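Manganese lipoxygenase (Gaeumannomyces graminis, PDB 5FX8) oxidises linoleic and alpha-linolenic acids to their 11S- and 13R-hydroperoxides, using a catalytic manganese ion, and converts the 11S intermediate into the 13R product. Local coordinates at residues A[403-408]-A[470-475]; A[550-555]-A[574-579]; A[584-589]-A[603-608]. All blocks are in the same frame, centred on the assembly; numbering follows the deposited sequence.

Interaction 1 of 3, residues A[403-408]-A[470-475]; sequences RLIGAI and VAWITG
Ala-471 and Ile-408 meet methyl to methyl, with Ala-471 CB 3.6 Å from Ile-408 CG2. Ile-408 offers two branches: CG2 goes to the alanine, while CD1 reaches the backbone of the following residue, 4.1 Å from Trp-472 CA.

Trp-472 follows, its CG anti to the backbone N (chi1 153°), and its indole receives two side chains from different directions. Ile-405 CD1 sits over one face in a CH-pi contact, 3.7 Å from the centroid of the five-membered ring, and Ile-405 CG1 follows it at Trp-472 CE3. Leu-404 CD2 instead comes to the six-membered rim, near the ring plane, 4.1 Å from Trp-472 CZ3.

This is packing of long helices within the alpha-helical lipoxygenase fold: helix 396-420 against helix 460-481, which carries the manganese ligands His-478 and, just past its end, Asn-482. The local axes approach to 10.0 Å and run at 131° to each other. Ala-401 and Phe-397, about one and two turns before Ile-405 on helix 396-420, also touch the indole.

A wider pi-type turn spans 473-475. There Thr-474 turns to the C-terminal tail, its OG1 hydrogen-bonded to Phe-614 O. Gly-475 presents its carbonyl to the leucine, with Gly-475 O 4.1 Å from Leu-404 CD2.

Interaction 2 of 3, residues A[550-555]-A[574-579]; sequences TVRDAF and RFVEDT
Phe-575 and Phe-555 form the apolar centre, a T-shaped pair in which the edge of Phe-555 points into the face of Phe-575. The ring centroids are 4.9 Å apart and the planes stand at 68°, with Phe-555 CE2 above the middle of the partner ring. Thr-579 CG2, one helical turn on, lies against the opposite face of Phe-575, offset toward the rim, so the ring is sandwiched between an aromatic edge and a methyl. At the CE2 edge the carbonyl oxygen of Val-551 lies in the ring plane, while Val-551 CG1 packs 4.2 Å from Phe-575 CZ.

Moving outward, Thr-579 OG1 takes the position between backbone N and carbonyl carbon (chi1 60°) and donates 2.9 Å to Phe-575 O. The same carbonyl accepts Thr-579 N from the other face of its plane. With its proton used in this way, OG1 can accept a weak bond from Arg-552 NE, 3.3 Å long and bent to 130°.

At the polar edge Arg-552, its chain bent at chi3, crosses Val-576 at about a right angle and donates from NH2 to Val-576 O at 2.8 Å, the nitrogen lying above the plane of that carbonyl. One arginine of the loop thus ties itself to two positions of the helix.

Helix 396-420 closes the aromatic side: Phe-411 stacks on Phe-555, and Ile-408 touches Phe-575. Backbone hydrogen bonds between Val-551 and Asn-612 join the loop between helices 526-539 and 558-563 to the C-terminal tail, beside helix 566-587.

Interaction 3 of 3, residues A[584-589]-A[603-608]; sequences REIAGR and VWTALN
Trp-604 O accepts the one hydrogen bond that crosses this contact, from Arg-589 NH1 at 2.9 Å with an N-H...O angle of 148°. The oxygen lies in the guanidinium plane, and the donor is tilted only 19° from the carbonyl plane. NH1 has a second partner, Asp-400 OD2 of helix 396-420, in a salt bridge. A carboxylate and a main-chain oxygen therefore share one nitrogen, which should fix the rotation of the guanidinium.

The setting is the end of helix 566-587, where Gly-588 leaves helical geometry, packed against the C-terminal tail of the lipoxygenase fold. That tail has no regular helix or strand here and goes on to Val-618, whose carboxylate is a manganese ligand. Arg-589, the residue after Gly-588, extends its side chain to the tail.

Ile-586 carries the apolar part of the contact. Its CG1 lies 3.6 Å above the guanidinium plane of Arg-589, offset toward the rim, so an aliphatic group covers one face of the charge. With chi1 at -65° CG1 is anti to the carbonyl carbon; the two remaining ends go to the tail. CG2 meets Thr-605 CB at 3.7 Å, and CD1 reaches Asn-608 CA at 3.8 Å. These are the first and last residues of a type I beta turn, 605-608, closed by Asn-608 N bonding to Thr-605 O, so one isoleucine spans both ends of the turn.

Arg-589 CB also packs 3.8 Å from Val-603 CG1. The ring of Phe-489, on helix 485-490, meets the indole of Trp-604 at a steep tilt. Asn-608 OD1 accepts a hydrogen bond from Ala-610 N, while Asn-608 ND2 lies 4.0 Å from Ala-587 CB.

How the interactions relate
All three contacts are largely buried, but their chemistry shifts from the middle of the fold outward. Interaction 1, nearest the chain centre, is purely apolar and joins two long helices. Interactions 2 and 3 each set a segment without regular alpha-helix against helix 566-587 and add arginine bonds to main-chain oxygens: one at the polar edge of an aromatic cluster, the other at the helix end, where an exposed alanine takes part. Helix 396-420 links them. Ala-407 CB packs 3.9 Å from Asp-578 CB between interactions 1 and 2, and Leu-607 meets both Leu-404 and Trp-472 between 1 and 3. Along helix 566-587, Glu-577 and Arg-584 form a long, weak ion pair.

Interaction 1 of 3, residues A[403-408]-A[470-475]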
# COMPACT_ATOMS: atom_id res chain seq x y z
N ARG A 403 -12.95 10.22 -12.25
CA ARG A 403 -12.41 9.57 -13.44
C ARG A 403 -12.22 8.07 -13.22
O ARG A 403 -12.74 7.24 -13.98
CB ARG A 403 -11.10 10.21 -13.87
CG ARG A 403 -11.24 11.63 -14.23
CD ARG A 403 -9.91 12.24 -14.61
NE ARG A 403 -9.94 13.70 -14.57
CZ ARG A 403 -10.30 14.49 -15.59
NH1 ARG A 403 -10.66 13.98 -16.74
NH2 ARG A 403 -10.29 15.80 -15.43
N LEU A 404 -11.49 7.70 -12.16
CA LEU A 404 -11.17 6.29 -11.97
C LEU A 404 -12.44 5.46 -11.78
O LEU A 404 -12.60 4.39 -12.39
CB LEU A 404 -10.23 6.12 -10.79
CG LEU A 404 -9.85 4.67 -10.45
CD1 LEU A 404 -9.10 3.95 -11.59
CD2 LEU A 404 -9.08 4.64 -9.15
N ILE A 405 -13.35 5.93 -10.93
CA ILE A 405 -14.61 5.21 -10.73
C ILE A 405 -15.37 5.09 -12.03
O ILE A 405 -16.02 4.08 -12.27
CB ILE A 405 -15.45 5.89 -9.65
CG1 ILE A 405 -14.81 5.68 -8.28
CG2 ILE A 405 -16.81 5.32 -9.61
CD1 ILE A 405 -15.52 6.35 -7.10
N GLY A 406 -15.28 6.10 -12.90
CA GLY A 406 -15.88 5.96 -14.22
C GLY A 406 -15.33 4.78 -15.00
O GLY A 406 -16.07 4.02 -15.61
N ALA A 407 -14.01 4.61 -14.98
CA ALA A 407 -13.44 3.48 -15.69
C ALA A 407 -13.89 2.15 -15.06
O ALA A 407 -14.21 1.19 -15.77
CB ALA A 407 -11.92 3.60 -15.69
N ILE A 408 -13.92 2.10 -13.74
CA ILE A 408 -14.31 0.87 -13.06
C ILE A 408 -15.77 0.56 -13.33
O ILE A 408 -16.17 -0.60 -13.45
CB ILE A 408 -14.04 1.02 -11.55
CG1 ILE A 408 -12.53 1.18 -11.29
CG2 ILE A 408 -14.66 -0.12 -10.74
CD1 ILE A 408 -12.17 1.24 -9.84
N VAL A 470 -16.80 -2.04 -4.49
CA VAL A 470 -15.74 -2.88 -3.96
C VAL A 470 -14.44 -2.62 -4.70
O VAL A 470 -13.40 -2.38 -4.08
CB VAL A 470 -16.10 -4.37 -3.99
CG1 VAL A 470 -14.90 -5.13 -3.53
CG2 VAL A 470 -17.24 -4.65 -3.07
N ALA A 471 -14.48 -2.63 -6.04
CA ALA A 471 -13.25 -2.36 -6.76
C ALA A 471 -12.69 -0.99 -6.40
O ALA A 471 -11.48 -0.81 -6.34
CB ALA A 471 -13.46 -2.49 -8.27
N TRP A 472 -13.57 -0.02 -6.11
CA TRP A 472 -13.13 1.33 -5.83
C TRP A 472 -12.45 1.41 -4.46
O TRP A 472 -11.44 2.10 -4.30
CB TRP A 472 -14.33 2.30 -5.92
CG TRP A 472 -14.15 3.51 -5.07
CD1 TRP A 472 -14.78 3.77 -3.90
CD2 TRP A 472 -13.20 4.57 -5.27
NE1 TRP A 472 -14.30 4.93 -3.36
CE2 TRP A 472 -13.32 5.43 -4.18
CE3 TRP A 472 -12.26 4.85 -6.26
CZ2 TRP A 472 -12.55 6.57 -4.06
CZ3 TRP A 472 -11.50 5.98 -6.12
CH2 TRP A 472 -11.64 6.81 -5.04
N ILE A 473 -12.94 0.64 -3.49
CA ILE A 473 -12.25 0.54 -2.22
C ILE A 473 -10.89 -0.12 -2.40
O ILE A 473 -9.87 0.39 -1.92
CB ILE A 473 -13.11 -0.22 -1.21
CG1 ILE A 473 -14.29 0.63 -0.80
CG2 ILE A 473 -12.32 -0.59 0.03
CD1 ILE A 473 -15.32 -0.20 -0.11
N THR A 474 -10.82 -1.24 -3.09
CA THR A 474 -9.53 -1.89 -3.04
C THR A 474 -8.52 -1.24 -3.96
O THR A 474 -7.32 -1.37 -3.73
CB THR A 474 -9.63 -3.40 -3.34
OG1 THR A 474 -9.88 -3.64 -4.72
CG2 THR A 474 -10.70 -4.01 -2.52
N GLY A 475 -8.95 -0.52 -4.98
CA GLY A 475 -7.95 -0.03 -5.89
C GLY A 475 -7.86 1.47 -5.90
O GLY A 475 -7.14 2.04 -6.71

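Interaction 2 of 3, residues A[550-555]-A[574-579]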
# COMPACT_ATOMS: atom_id res chain seq x y z
N THR A 550 -0.87 -3.98 -10.38
CA THR A 550 -1.38 -2.64 -10.49
C THR A 550 -2.88 -2.64 -10.80
O THR A 550 -3.44 -3.65 -11.23
CB THR A 550 -0.55 -1.95 -11.57
OG1 THR A 550 0.55 -1.30 -10.95
CG2 THR A 550 -1.27 -1.00 -12.35
N VAL A 551 -3.54 -1.51 -10.53
CA VAL A 551 -4.97 -1.36 -10.79
C VAL A 551 -5.33 -1.56 -12.26
O VAL A 551 -6.43 -2.02 -12.57
CB VAL A 551 -5.46 0.01 -10.32
CG1 VAL A 551 -6.93 0.20 -10.69
CG2 VAL A 551 -5.21 0.17 -8.87
N ARG A 552 -4.45 -1.20 -13.18
CA ARG A 552 -4.76 -1.50 -14.57
C ARG A 552 -4.84 -3.00 -14.86
O ARG A 552 -5.56 -3.40 -15.78
CB ARG A 552 -3.73 -0.88 -15.48
CG ARG A 552 -3.39 0.45 -15.04
CD ARG A 552 -2.54 1.14 -16.09
NE ARG A 552 -2.97 0.81 -17.42
CZ ARG A 552 -2.23 1.05 -18.51
NH1 ARG A 552 -1.03 1.57 -18.41
NH2 ARG A 552 -2.68 0.75 -19.72
N ASP A 553 -4.12 -3.85 -14.13
CA ASP A 553 -4.17 -5.30 -14.32
C ASP A 553 -5.22 -5.95 -13.45
O ASP A 553 -5.22 -7.17 -13.32
CB ASP A 553 -2.81 -5.96 -14.01
CG ASP A 553 -1.62 -5.17 -14.55
OD1 ASP A 553 -1.52 -5.05 -15.80
OD2 ASP A 553 -0.78 -4.67 -13.75
N ALA A 554 -6.10 -5.16 -12.84
CA ALA A 554 -7.03 -5.72 -11.86
C ALA A 554 -7.85 -6.85 -12.44
O ALA A 554 -8.08 -7.85 -11.76
CB ALA A 554 -7.96 -4.65 -11.31
N PHE A 555 -8.34 -6.71 -13.67
CA PHE A 555 -9.27 -7.69 -14.22
C PHE A 555 -8.61 -8.59 -15.24
O PHE A 555 -9.29 -9.38 -15.89
CB PHE A 555 -10.50 -6.99 -14.80
CG PHE A 555 -11.12 -6.07 -13.85
CD1 PHE A 555 -11.71 -6.54 -12.71
CD2 PHE A 555 -11.07 -4.72 -14.06
CE1 PHE A 555 -12.24 -5.70 -11.80
CE2 PHE A 555 -11.60 -3.87 -13.16
CZ PHE A 555 -12.20 -4.37 -12.01
N ARG A 574 -10.88 -2.56 -22.65
CA ARG A 574 -11.29 -1.17 -22.54
C ARG A 574 -10.83 -0.58 -21.21
O ARG A 574 -10.44 0.59 -21.15
CB ARG A 574 -12.79 -1.05 -22.72
CG ARG A 574 -13.34 0.35 -22.59
CD ARG A 574 -12.80 1.33 -23.60
NE ARG A 574 -13.44 2.64 -23.48
CZ ARG A 574 -14.55 3.01 -24.13
NH1 ARG A 574 -15.17 2.16 -24.95
NH2 ARG A 574 -15.07 4.21 -23.95
N PHE A 575 -10.85 -1.38 -20.15
CA PHE A 575 -10.43 -0.89 -18.84
C PHE A 575 -8.94 -0.60 -18.81
O PHE A 575 -8.51 0.40 -18.24
CB PHE A 575 -10.82 -1.89 -17.76
CG PHE A 575 -10.39 -1.49 -16.38
CD1 PHE A 575 -11.07 -0.51 -15.68
CD2 PHE A 575 -9.30 -2.11 -15.78
CE1 PHE A 575 -10.66 -0.16 -14.40
CE2 PHE A 575 -8.89 -1.76 -14.50
CZ PHE A 575 -9.57 -0.79 -13.81
N VAL A 576 -8.15 -1.45 -19.46
CA VAL A 576 -6.72 -1.22 -19.58
C VAL A 576 -6.43 0.06 -20.35
O VAL A 576 -5.51 0.81 -20.01
CB VAL A 576 -6.05 -2.43 -20.23
CG1 VAL A 576 -4.64 -2.10 -20.65
CG2 VAL A 576 -6.07 -3.55 -19.26
N GLU A 577 -7.17 0.31 -21.42
CA GLU A 577 -6.89 1.55 -22.12
C GLU A 577 -7.36 2.77 -21.32
O GLU A 577 -6.67 3.80 -21.29
CB GLU A 577 -7.51 1.52 -23.52
CG GLU A 577 -7.51 2.87 -24.27
CD GLU A 577 -6.12 3.46 -24.64
OE1 GLU A 577 -5.33 3.83 -23.72
OE2 GLU A 577 -5.84 3.61 -25.86
N ASP A 578 -8.51 2.68 -20.64
CA ASP A 578 -9.03 3.82 -19.88
C ASP A 578 -8.08 4.20 -18.76
O ASP A 578 -7.76 5.38 -18.58
CB ASP A 578 -10.39 3.51 -19.29
CG ASP A 578 -11.49 3.39 -20.31
OD1 ASP A 578 -11.28 3.70 -21.52
OD2 ASP A 578 -12.59 2.98 -19.90
N THR A 579 -7.65 3.21 -17.97
CA THR A 579 -6.69 3.47 -16.92
C THR A 579 -5.31 3.84 -17.47
O THR A 579 -4.52 4.45 -16.76
CB THR A 579 -6.58 2.27 -15.97
OG1 THR A 579 -6.16 1.11 -16.68
CG2 THR A 579 -7.90 2.00 -15.29

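Interaction 3 of 3, residues A[584-589]-A[603-608]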
# COMPACT_ATOMS: atom_id res chain seq x y z
N ARG A 584 -1.56 8.20 -17.37
CA ARG A 584 -0.76 9.22 -18.03
C ARG A 584 -1.17 10.63 -17.58
O ARG A 584 -0.29 11.47 -17.35
CB ARG A 584 -0.85 9.07 -19.54
CG ARG A 584 -0.07 7.89 -20.03
CD ARG A 584 -0.02 7.82 -21.52
NE ARG A 584 -1.33 7.61 -22.13
CZ ARG A 584 -1.93 6.44 -22.28
NH1 ARG A 584 -1.36 5.31 -21.86
NH2 ARG A 584 -3.11 6.39 -22.84
N GLU A 585 -2.47 10.90 -17.42
CA GLU A 585 -2.86 12.22 -16.91
C GLU A 585 -2.27 12.48 -15.53
O GLU A 585 -1.82 13.59 -15.25
CB GLU A 585 -4.39 12.36 -16.84
CG GLU A 585 -5.11 12.35 -18.17
CD GLU A 585 -6.63 12.21 -18.01
OE1 GLU A 585 -7.12 12.22 -16.86
OE2 GLU A 585 -7.33 12.10 -19.05
N ILE A 586 -2.29 11.49 -14.64
CA ILE A 586 -1.86 11.77 -13.28
C ILE A 586 -0.34 11.88 -13.21
O ILE A 586 0.19 12.82 -12.62
CB ILE A 586 -2.40 10.71 -12.31
CG1 ILE A 586 -3.92 10.82 -12.26
CG2 ILE A 586 -1.80 10.90 -10.91
CD1 ILE A 586 -4.56 9.79 -11.45
N ALA A 587 0.38 10.94 -13.81
CA ALA A 587 1.84 11.02 -13.80
C ALA A 587 2.36 12.26 -14.52
O ALA A 587 3.46 12.73 -14.23
CB ALA A 587 2.46 9.78 -14.42
N GLY A 588 1.61 12.79 -15.47
CA GLY A 588 2.15 13.99 -16.06
C GLY A 588 1.95 15.27 -15.28
O GLY A 588 2.28 16.33 -15.80
N ARG A 589 1.44 15.20 -14.06
CA ARG A 589 1.04 16.41 -13.34
C ARG A 589 2.24 17.25 -12.92
O ARG A 589 3.29 16.74 -12.55
CB ARG A 589 0.25 16.04 -12.10
CG ARG A 589 -1.18 16.35 -12.20
CD ARG A 589 -1.95 15.76 -11.05
NE ARG A 589 -3.25 15.34 -11.55
CZ ARG A 589 -4.11 14.55 -10.93
NH1 ARG A 589 -3.85 14.05 -9.73
NH2 ARG A 589 -5.23 14.27 -11.54
N VAL A 603 1.89 18.46 -5.76
CA VAL A 603 1.41 17.51 -6.75
C VAL A 603 0.94 16.26 -6.04
O VAL A 603 1.71 15.62 -5.32
CB VAL A 603 2.51 17.17 -7.76
CG1 VAL A 603 2.01 16.15 -8.68
CG2 VAL A 603 2.92 18.40 -8.50
N TRP A 604 -0.31 15.90 -6.26
CA TRP A 604 -0.96 14.79 -5.59
C TRP A 604 -1.29 13.72 -6.62
O TRP A 604 -1.84 14.04 -7.68
CB TRP A 604 -2.21 15.29 -4.87
CG TRP A 604 -2.96 14.26 -4.12
CD1 TRP A 604 -2.61 13.71 -2.93
CD2 TRP A 604 -4.19 13.66 -4.50
NE1 TRP A 604 -3.54 12.80 -2.55
CE2 TRP A 604 -4.52 12.74 -3.50
CE3 TRP A 604 -5.04 13.79 -5.59
CZ2 TRP A 604 -5.67 11.95 -3.55
CZ3 TRP A 604 -6.19 13.02 -5.66
CH2 TRP A 604 -6.49 12.12 -4.64
N THR A 605 -0.89 12.47 -6.34
CA THR A 605 -0.97 11.40 -7.32
C THR A 605 -1.43 10.09 -6.72
O THR A 605 -1.10 9.03 -7.23
CB THR A 605 0.38 11.14 -7.97
OG1 THR A 605 1.31 10.75 -6.96
CG2 THR A 605 0.90 12.36 -8.68
N ALA A 606 -2.18 10.16 -5.62
CA ALA A 606 -2.45 8.98 -4.81
C ALA A 606 -3.40 8.02 -5.49
O ALA A 606 -3.55 6.88 -5.03
CB ALA A 606 -3.06 9.37 -3.49
N LEU A 607 -4.08 8.47 -6.53
CA LEU A 607 -5.06 7.66 -7.20
C LEU A 607 -4.58 7.20 -8.56
O LEU A 607 -5.40 6.74 -9.35
CB LEU A 607 -6.36 8.43 -7.32
CG LEU A 607 -7.25 8.31 -6.11
CD1 LEU A 607 -8.36 9.25 -6.31
CD2 LEU A 607 -7.73 6.88 -6.02
N ASN A 608 -3.29 7.35 -8.85
CA ASN A 608 -2.66 6.87 -10.06
C ASN A 608 -2.86 5.36 -10.17
O ASN A 608 -2.30 4.62 -9.36
CB ASN A 608 -1.17 7.21 -10.08
CG ASN A 608 -0.50 6.93 -11.42
OD1 ASN A 608 -0.97 6.12 -12.21
ND2 ASN A 608 0.59 7.61 -11.68